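Local coordinates for protein EvdO2 (Micromonospora carbonacea, PDB 4XAB) that probably catalyses an oxidative cyclization in orthosomycin biosynthesis, as a metal-dependent oxygenase of the phytanoyl-CoA dioxygenase family with a double-stranded beta-helix fold, at residues C159-L163 with A206-D210; P137-G143 with M234-V240. All blocks are in the same frame, centred on the assembly; numbering follows the deposited sequence.

Interaction 1: C159-L163 with A206-D210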
ATOM      1  N   CYS A 159       8.016   7.225  -3.466  1.00 17.49           N
ATOM      2  CA  CYS A 159       6.586   7.249  -3.761  1.00 18.35           C
ATOM      3  C   CYS A 159       6.246   6.109  -4.722  1.00 16.55           C
ATOM      4  O   CYS A 159       7.135   5.473  -5.281  1.00 16.92           O
ATOM      5  CB  CYS A 159       6.168   8.599  -4.352  1.00 22.42           C
ATOM      6  SG  CYS A 159       6.683   8.864  -6.049  1.00 18.75           S
ATOM      7  N   LEU A 160       4.955   5.838  -4.890  1.00 15.84           N
ATOM      8  CA  LEU A 160       4.500   4.774  -5.777  1.00 14.83           C
ATOM      9  C   LEU A 160       4.474   5.230  -7.227  1.00 16.31           C
ATOM     10  O   LEU A 160       4.242   6.401  -7.524  1.00 15.67           O
ATOM     11  CB  LEU A 160       3.095   4.296  -5.372  1.00 16.76           C
ATOM     12  CG  LEU A 160       3.031   3.696  -3.962  1.00 24.59           C
ATOM     13  CD1 LEU A 160       1.668   3.098  -3.654  1.00 24.74           C
ATOM     14  CD2 LEU A 160       4.110   2.659  -3.796  1.00 29.72           C
ATOM     15  N   HIS A 161       4.701   4.270  -8.112  1.00 14.90           N
ATOM     16  CA  HIS A 161       4.573   4.431  -9.547  1.00 11.79           C
ATOM     17  C   HIS A 161       3.593   3.375 -10.020  1.00 13.54           C
ATOM     18  O   HIS A 161       3.615   2.256  -9.513  1.00 14.41           O
ATOM     19  CB  HIS A 161       5.907   4.222 -10.268  1.00 13.67           C
ATOM     20  CG  HIS A 161       7.026   5.088  -9.771  1.00 16.18           C
ATOM     21  ND1 HIS A 161       7.794   5.862 -10.615  1.00 21.08           N
ATOM     22  CD2 HIS A 161       7.556   5.243  -8.534  1.00 15.03           C
ATOM     23  CE1 HIS A 161       8.726   6.485  -9.914  1.00 23.80           C
ATOM     24  NE2 HIS A 161       8.602   6.129  -8.647  1.00 18.07           N
ATOM     25  N   TYR A 162       2.781   3.705 -11.012  1.00 12.86           N
ATOM     26  CA  TYR A 162       1.796   2.763 -11.545  1.00 10.90           C
ATOM     27  C   TYR A 162       1.911   2.516 -13.039  1.00 14.71           C
ATOM     28  O   TYR A 162       2.426   3.351 -13.775  1.00 14.58           O
ATOM     29  CB  TYR A 162       0.382   3.276 -11.273  1.00 11.29           C
ATOM     30  CG  TYR A 162       0.038   3.380  -9.825  1.00 11.83           C
ATOM     31  CD1 TYR A 162      -0.014   4.614  -9.196  1.00 16.67           C
ATOM     32  CD2 TYR A 162      -0.258   2.255  -9.088  1.00 12.81           C
ATOM     33  CE1 TYR A 162      -0.359   4.717  -7.874  1.00 16.58           C
ATOM     34  CE2 TYR A 162      -0.581   2.340  -7.771  1.00 13.45           C
ATOM     35  CZ  TYR A 162      -0.630   3.578  -7.157  1.00 16.49           C
ATOM     36  OH  TYR A 162      -0.975   3.663  -5.827  1.00 19.58           O
ATOM     37  N   LEU A 163       1.395   1.370 -13.486  1.00 14.31           N
ATOM     38  CA  LEU A 163       1.182   1.137 -14.912  1.00 12.73           C
ATOM     39  C   LEU A 163      -0.276   1.415 -15.244  1.00 13.59           C
ATOM     40  O   LEU A 163      -1.135   0.584 -14.960  1.00 16.23           O
ATOM     41  CB  LEU A 163       1.534  -0.305 -15.306  1.00 16.70           C
ATOM     42  CG  LEU A 163       1.387  -0.533 -16.811  1.00 23.06           C
ATOM     43  CD1 LEU A 163       2.534   0.130 -17.541  1.00 21.48           C
ATOM     44  CD2 LEU A 163       1.311  -2.023 -17.157  1.00 27.42           C
ATOM     45  N   ALA A 206      -3.114  10.730  -0.450  1.00 11.17           N
ATOM     46  CA  ALA A 206      -3.160   9.277  -0.621  1.00 12.86           C
ATOM     47  C   ALA A 206      -3.195   8.909  -2.073  1.00 10.80           C
ATOM     48  O   ALA A 206      -3.627   9.687  -2.922  1.00 13.17           O
ATOM     49  CB  ALA A 206      -4.374   8.663   0.087  1.00 13.06           C
ATOM     50  N   VAL A 207      -2.747   7.689  -2.358  1.00 11.15           N
ATOM     51  CA  VAL A 207      -3.004   7.098  -3.643  1.00 12.99           C
ATOM     52  C   VAL A 207      -3.883   5.884  -3.392  1.00 10.92           C
ATOM     53  O   VAL A 207      -3.797   5.223  -2.340  1.00 12.75           O
ATOM     54  CB  VAL A 207      -1.709   6.698  -4.393  1.00 16.96           C
ATOM     55  CG1 VAL A 207      -0.979   7.942  -4.875  1.00 21.83           C
ATOM     56  CG2 VAL A 207      -0.815   5.880  -3.502  1.00 18.31           C
ATOM     57  N   VAL A 208      -4.768   5.659  -4.342  1.00 11.40           N
ATOM     58  CA  VAL A 208      -5.701   4.530  -4.294  1.00 11.69           C
ATOM     59  C   VAL A 208      -5.449   3.640  -5.505  1.00 13.17           C
ATOM     60  O   VAL A 208      -5.385   4.147  -6.613  1.00 16.29           O
ATOM     61  CB  VAL A 208      -7.153   5.032  -4.315  1.00 13.84           C
ATOM     62  CG1 VAL A 208      -8.130   3.868  -4.161  1.00 12.29           C
ATOM     63  CG2 VAL A 208      -7.363   6.093  -3.216  1.00 15.12           C
ATOM     64  N   HIS A 209      -5.309   2.324  -5.328  1.00 13.03           N
ATOM     65  CA  HIS A 209      -5.165   1.477  -6.513  1.00 12.87           C
ATOM     66  C   HIS A 209      -5.865   0.143  -6.385  1.00 10.34           C
ATOM     67  O   HIS A 209      -5.965  -0.443  -5.303  1.00 14.49           O
ATOM     68  CB  HIS A 209      -3.686   1.219  -6.878  1.00 14.25           C
ATOM     69  CG  HIS A 209      -2.883   0.553  -5.803  1.00 16.17           C
ATOM     70  ND1 HIS A 209      -2.123   1.264  -4.896  1.00 17.67           N
ATOM     71  CD2 HIS A 209      -2.686  -0.758  -5.514  1.00 18.82           C
ATOM     72  CE1 HIS A 209      -1.517   0.421  -4.080  1.00 17.96           C
ATOM     73  NE2 HIS A 209      -1.833  -0.811  -4.438  1.00 21.09           N
ATOM     74  N   ASP A 210      -6.325  -0.316  -7.536  1.00 11.18           N
ATOM     75  CA  ASP A 210      -6.986  -1.614  -7.679  1.00 11.27           C
ATOM     76  C   ASP A 210      -6.039  -2.778  -7.358  1.00 15.13           C
ATOM     77  O   ASP A 210      -4.827  -2.663  -7.508  1.00 12.46           O
ATOM     78  CB  ASP A 210      -7.531  -1.747  -9.102  1.00 11.73           C
ATOM     79  CG  ASP A 210      -8.376  -2.996  -9.296  1.00 20.96           C
ATOM     80  OD1 ASP A 210      -7.853  -4.036  -9.762  1.00 17.30           O
ATOM     81  OD2 ASP A 210      -9.570  -2.934  -8.969  1.00 20.26           O
TER
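Tyr-162 reaches across the interior of the double-stranded beta helix to meet His-209, joining a strand of one sheet to a strand of the facing one. The axes of 160-162 and 206-210 lie 9.7 Å apart at an angle of 38°, a gap bridged by side chains. From CB, the tyrosine sets CG anti to its own carbonyl carbon (chi1 -63°), which sends the ring across toward the other strand. Along one flank, CE2 sits 3.4 Å from His-209 CB; further out, CZ lies 3.6 Å from His-209 ND1. The tip, Tyr-162 OH, then forms a 2.8 Å hydrogen bond with His-209 ND1, and this nitrogen lies in the tyrosine ring plane, at its edge. The two rings are nevertheless oblique, with planes 53° apart. Beside the bond, Val-207 CG2 packs 3.2 Å from Tyr-162 OH and also touches Leu-160 CD1 at 3.7 Å, giving the polar pair an apolar flank. Phe-23 stacks on the tyrosine ring. At its other nitrogen, NE2, His-209 is hydrogen-bonded to OD2 of Asp-131, a ligand of the bound nickel together with His-129 and His-215. The arrangement is a worked case of shells around a metal: bonds at both nitrogens probably hold the buried imidazole of His-209 in one rotation, and it in turn is likely to help orient the first-shell carboxylate.

Interaction 2: P137-G143 with M234-V240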
ATOM      1  N   PRO A 137      -5.690 -17.883  -6.364  1.00 16.54           N
ATOM      2  CA  PRO A 137      -6.384 -17.754  -7.657  1.00 20.86           C
ATOM      3  C   PRO A 137      -7.730 -18.464  -7.683  1.00 21.68           C
ATOM      4  O   PRO A 137      -8.519 -18.302  -8.629  1.00 18.10           O
ATOM      5  CB  PRO A 137      -5.405 -18.400  -8.648  1.00 18.92           C
ATOM      6  CG  PRO A 137      -4.577 -19.339  -7.799  1.00 20.49           C
ATOM      7  CD  PRO A 137      -4.441 -18.659  -6.472  1.00 18.03           C
ATOM      8  N   ARG A 138      -7.994 -19.256  -6.651  1.00 17.85           N
ATOM      9  CA  ARG A 138      -9.258 -19.981  -6.563  1.00 19.02           C
ATOM     10  C   ARG A 138     -10.425 -19.102  -6.112  1.00 19.23           C
ATOM     11  O   ARG A 138     -11.589 -19.496  -6.230  1.00 20.30           O
ATOM     12  CB  ARG A 138      -9.120 -21.173  -5.606  1.00 19.59           C
ATOM     13  CG  ARG A 138      -8.162 -22.228  -6.104  1.00 19.72           C
ATOM     14  CD  ARG A 138      -7.960 -23.304  -5.057  1.00 20.27           C
ATOM     15  NE  ARG A 138      -7.269 -22.809  -3.861  1.00 19.57           N
ATOM     16  CZ  ARG A 138      -6.970 -23.581  -2.815  1.00 20.00           C
ATOM     17  NH1 ARG A 138      -7.301 -24.863  -2.828  1.00 21.07           N
ATOM     18  NH2 ARG A 138      -6.331 -23.071  -1.759  1.00 19.45           N
ATOM     19  N   TRP A 139     -10.117 -17.912  -5.607  1.00 18.31           N
ATOM     20  CA  TRP A 139     -11.125 -17.063  -4.981  1.00 18.50           C
ATOM     21  C   TRP A 139     -10.885 -15.611  -5.367  1.00 17.62           C
ATOM     22  O   TRP A 139      -9.853 -15.031  -5.025  1.00 24.58           O
ATOM     23  CB  TRP A 139     -11.088 -17.227  -3.461  1.00 19.52           C
ATOM     24  CG  TRP A 139     -11.392 -18.619  -3.079  1.00 20.31           C
ATOM     25  CD1 TRP A 139     -10.495 -19.618  -2.781  1.00 19.48           C
ATOM     26  CD2 TRP A 139     -12.691 -19.215  -3.027  1.00 23.27           C
ATOM     27  NE1 TRP A 139     -11.172 -20.791  -2.516  1.00 20.67           N
ATOM     28  CE2 TRP A 139     -12.517 -20.571  -2.665  1.00 23.71           C
ATOM     29  CE3 TRP A 139     -13.992 -18.729  -3.223  1.00 21.66           C
ATOM     30  CZ2 TRP A 139     -13.586 -21.442  -2.506  1.00 22.94           C
ATOM     31  CZ3 TRP A 139     -15.059 -19.609  -3.077  1.00 23.05           C
ATOM     32  CH2 TRP A 139     -14.850 -20.946  -2.713  1.00 26.84           C
ATOM     33  N   ARG A 140     -11.844 -15.027  -6.072  1.00 21.79           N
ATOM     34  CA  ARG A 140     -11.651 -13.683  -6.593  1.00 21.73           C
ATOM     35  C   ARG A 140     -12.296 -12.677  -5.660  1.00 21.02           C
ATOM     36  O   ARG A 140     -13.403 -12.878  -5.187  1.00 19.57           O
ATOM     37  CB  ARG A 140     -12.226 -13.570  -8.010  1.00 29.01           C
ATOM     38  CG  ARG A 140     -11.946 -12.233  -8.698  1.00 40.35           C
ATOM     39  CD  ARG A 140     -12.511 -12.206 -10.112  1.00 50.97           C
ATOM     40  NE  ARG A 140     -12.373 -10.893 -10.743  1.00 63.40           N
ATOM     41  CZ  ARG A 140     -13.297  -9.935 -10.690  1.00 66.84           C
ATOM     42  NH1 ARG A 140     -14.430 -10.139 -10.028  1.00 68.19           N
ATOM     43  NH2 ARG A 140     -13.089  -8.772 -11.295  1.00 65.76           N
ATOM     44  N   ARG A 141     -11.583 -11.595  -5.367  1.00 20.13           N
ATOM     45  CA  ARG A 141     -12.171 -10.496  -4.610  1.00 19.70           C
ATOM     46  C   ARG A 141     -11.999  -9.232  -5.428  1.00 20.08           C
ATOM     47  O   ARG A 141     -10.959  -9.056  -6.052  1.00 26.61           O
ATOM     48  CB  ARG A 141     -11.486 -10.307  -3.256  1.00 20.49           C
ATOM     49  CG  ARG A 141     -11.666 -11.442  -2.249  1.00 20.02           C
ATOM     50  CD  ARG A 141     -10.802 -11.122  -1.034  1.00 29.93           C
ATOM     51  NE  ARG A 141     -10.744 -12.203  -0.056  1.00 30.73           N
ATOM     52  CZ  ARG A 141     -11.520 -12.280   1.018  1.00 33.12           C
ATOM     53  NH1 ARG A 141     -12.443 -11.353   1.244  1.00 30.77           N
ATOM     54  NH2 ARG A 141     -11.385 -13.297   1.860  1.00 41.60           N
ATOM     55  N   ARG A 142     -13.022  -8.383  -5.454  1.00 18.28           N
ATOM     56  CA  ARG A 142     -12.832  -7.013  -5.916  1.00 20.83           C
ATOM     57  C   ARG A 142     -12.258  -6.213  -4.760  1.00 22.26           C
ATOM     58  O   ARG A 142     -12.597  -6.442  -3.604  1.00 22.32           O
ATOM     59  CB  ARG A 142     -14.142  -6.408  -6.406  1.00 26.24           C
ATOM     60  CG  ARG A 142     -14.751  -7.183  -7.552  1.00 37.30           C
ATOM     61  CD  ARG A 142     -15.551  -6.295  -8.476  1.00 52.16           C
ATOM     62  NE  ARG A 142     -16.792  -5.829  -7.868  1.00 59.28           N
ATOM     63  CZ  ARG A 142     -17.076  -4.551  -7.633  1.00 58.99           C
ATOM     64  NH1 ARG A 142     -16.209  -3.601  -7.958  1.00 49.43           N
ATOM     65  NH2 ARG A 142     -18.239  -4.226  -7.086  1.00 65.13           N
ATOM     66  N   GLY A 143     -11.377  -5.274  -5.045  1.00 18.23           N
ATOM     67  CA  GLY A 143     -10.828  -4.532  -3.933  1.00 15.46           C
ATOM     68  C   GLY A 143      -9.829  -3.489  -4.320  1.00 16.28           C
ATOM     69  O   GLY A 143      -9.435  -3.363  -5.483  1.00 18.04           O
ATOM     70  N   MET A 234     -12.092  -4.727   0.524  1.00 19.05           N
ATOM     71  CA  MET A 234     -12.309  -5.771  -0.463  1.00 18.52           C
ATOM     72  C   MET A 234     -13.649  -6.455  -0.287  1.00 19.41           C
ATOM     73  O   MET A 234     -14.232  -6.433   0.793  1.00 20.20           O
ATOM     74  CB  MET A 234     -11.198  -6.802  -0.371  1.00 17.29           C
ATOM     75  CG  MET A 234     -11.212  -7.541   0.933  1.00 20.61           C
ATOM     76  SD  MET A 234      -9.644  -8.376   1.184  1.00 26.91           S
ATOM     77  CE  MET A 234      -9.893  -9.077   2.807  1.00 31.09           C
ATOM     78  N   SER A 235     -14.115  -7.085  -1.358  1.00 15.85           N
ATOM     79  CA  SER A 235     -15.356  -7.848  -1.307  1.00 18.92           C
ATOM     80  C   SER A 235     -15.101  -9.206  -0.688  1.00 22.71           C
ATOM     81  O   SER A 235     -13.953  -9.646  -0.584  1.00 22.75           O
ATOM     82  CB  SER A 235     -15.921  -8.037  -2.705  1.00 19.25           C
ATOM     83  OG  SER A 235     -15.116  -8.967  -3.411  1.00 21.36           O
ATOM     84  N   ALA A 236     -16.176  -9.871  -0.289  1.00 18.08           N
ATOM     85  CA  ALA A 236     -16.121 -11.298   0.014  1.00 23.48           C
ATOM     86  C   ALA A 236     -15.598 -12.059  -1.206  1.00 23.81           C
ATOM     87  O   ALA A 236     -15.747 -11.603  -2.345  1.00 20.78           O
ATOM     88  CB  ALA A 236     -17.499 -11.811   0.420  1.00 27.62           C
ATOM     89  N   PRO A 237     -14.985 -13.228  -0.976  1.00 22.21           N
ATOM     90  CA  PRO A 237     -14.427 -13.986  -2.099  1.00 24.93           C
ATOM     91  C   PRO A 237     -15.502 -14.697  -2.917  1.00 22.37           C
ATOM     92  O   PRO A 237     -16.505 -15.135  -2.361  1.00 25.18           O
ATOM     93  CB  PRO A 237     -13.512 -15.003  -1.406  1.00 23.98           C
ATOM     94  CG  PRO A 237     -14.158 -15.244  -0.094  1.00 28.49           C
ATOM     95  CD  PRO A 237     -14.764 -13.906   0.315  1.00 23.64           C
ATOM     96  N   ALA A 238     -15.285 -14.786  -4.223  1.00 25.12           N
ATOM     97  CA  ALA A 238     -16.172 -15.512  -5.120  1.00 24.92           C
ATOM     98  C   ALA A 238     -15.411 -16.657  -5.786  1.00 22.59           C
ATOM     99  O   ALA A 238     -14.254 -16.492  -6.181  1.00 21.47           O
ATOM    100  CB  ALA A 238     -16.745 -14.571  -6.170  1.00 31.23           C
ATOM    101  N   GLU A 239     -16.065 -17.803  -5.929  1.00 22.93           N
ATOM    102  CA  GLU A 239     -15.415 -18.975  -6.507  1.00 23.59           C
ATOM    103  C   GLU A 239     -15.048 -18.778  -7.977  1.00 30.67           C
ATOM    104  O   GLU A 239     -15.895 -18.434  -8.795  1.00 29.56           O
ATOM    105  CB  GLU A 239     -16.309 -20.192  -6.365  1.00 25.94           C
ATOM    106  CG  GLU A 239     -15.670 -21.460  -6.893  1.00 26.25           C
ATOM    107  CD  GLU A 239     -16.586 -22.640  -6.804  1.00 28.85           C
ATOM    108  OE1 GLU A 239     -17.792 -22.440  -6.520  1.00 29.23           O
ATOM    109  OE2 GLU A 239     -16.103 -23.769  -7.022  1.00 31.12           O
ATOM    110  N   VAL A 240     -13.777 -18.994  -8.300  1.00 25.41           N
ATOM    111  CA  VAL A 240     -13.302 -18.948  -9.681  1.00 29.05           C
ATOM    112  C   VAL A 240     -13.398 -20.327 -10.334  1.00 30.03           C
ATOM    113  O   VAL A 240     -12.809 -21.299  -9.850  1.00 27.33           O
ATOM    114  CB  VAL A 240     -11.832 -18.441  -9.759  1.00 23.35           C
ATOM    115  CG1 VAL A 240     -11.343 -18.453 -11.206  1.00 22.45           C
ATOM    116  CG2 VAL A 240     -11.694 -17.060  -9.136  1.00 25.60           C
TER
HETATM  117  O   HOH W   1     -11.950 -22.062  -7.413  1.00 17.51           O
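Arg-141 lays its guanidinium between Pro-237 and Met-234 where two short antiparallel beta ladders, slipped by one residue, extend a sheet of the double-stranded beta helix at the protein surface. Pro-237 CD is 3.4 Å above one face of the group and Met-234 CE 3.7 Å above the opposite face, both offset toward the rim. Extended from CG to NE, the arginine brings NH1 within 2.9 Å of Ser-235 O, a bent hydrogen bond (142°), while NH1 also forms a salt bridge with Glu-110. With an alanine here, Glu-110 would probably lose a charged mate, Ser-235 O its bond from NH1, and a gap would open between Pro-237 and Met-234.

Ser-235 is itself tied to Arg-142 twice: OG accepts from Arg-142 N, and Ser-235 N donates to Arg-142 O. Further along, Arg-140 and Ala-238 form a hydrogen-bonded pair, and the six-membered ring of Trp-139 meets the neighbouring strand obliquely, CZ3 3.5 Å from Glu-239 CA. Val-240 N donates to Arg-138 O (3.1 Å). The same oxygen takes a second bond from a water, 2.8 Å from Arg-138 O, which also donates to Val-240 O at 2.7 Å.

Followed from the N terminus, the chain first passes 137-143, the start of strand 139-149, and then crosses to the smaller sheet at 159-163. It returns to the larger sheet at 206-210, where interaction 1 closes a loop of 42 residues. Strand 226-234 then leads into 234-240, and interaction 2 closes a loop of 90 residues, with interaction 1 nested wholly inside it. Their centres are 21 Å apart: one joins the two sheets near the metal site, the other extends the larger sheet outward. Strands 139-149 and 206-210 are neighbours, and there the contacts meet, with Asp-210 OD2 packed 3.5 Å from Gly-143 O.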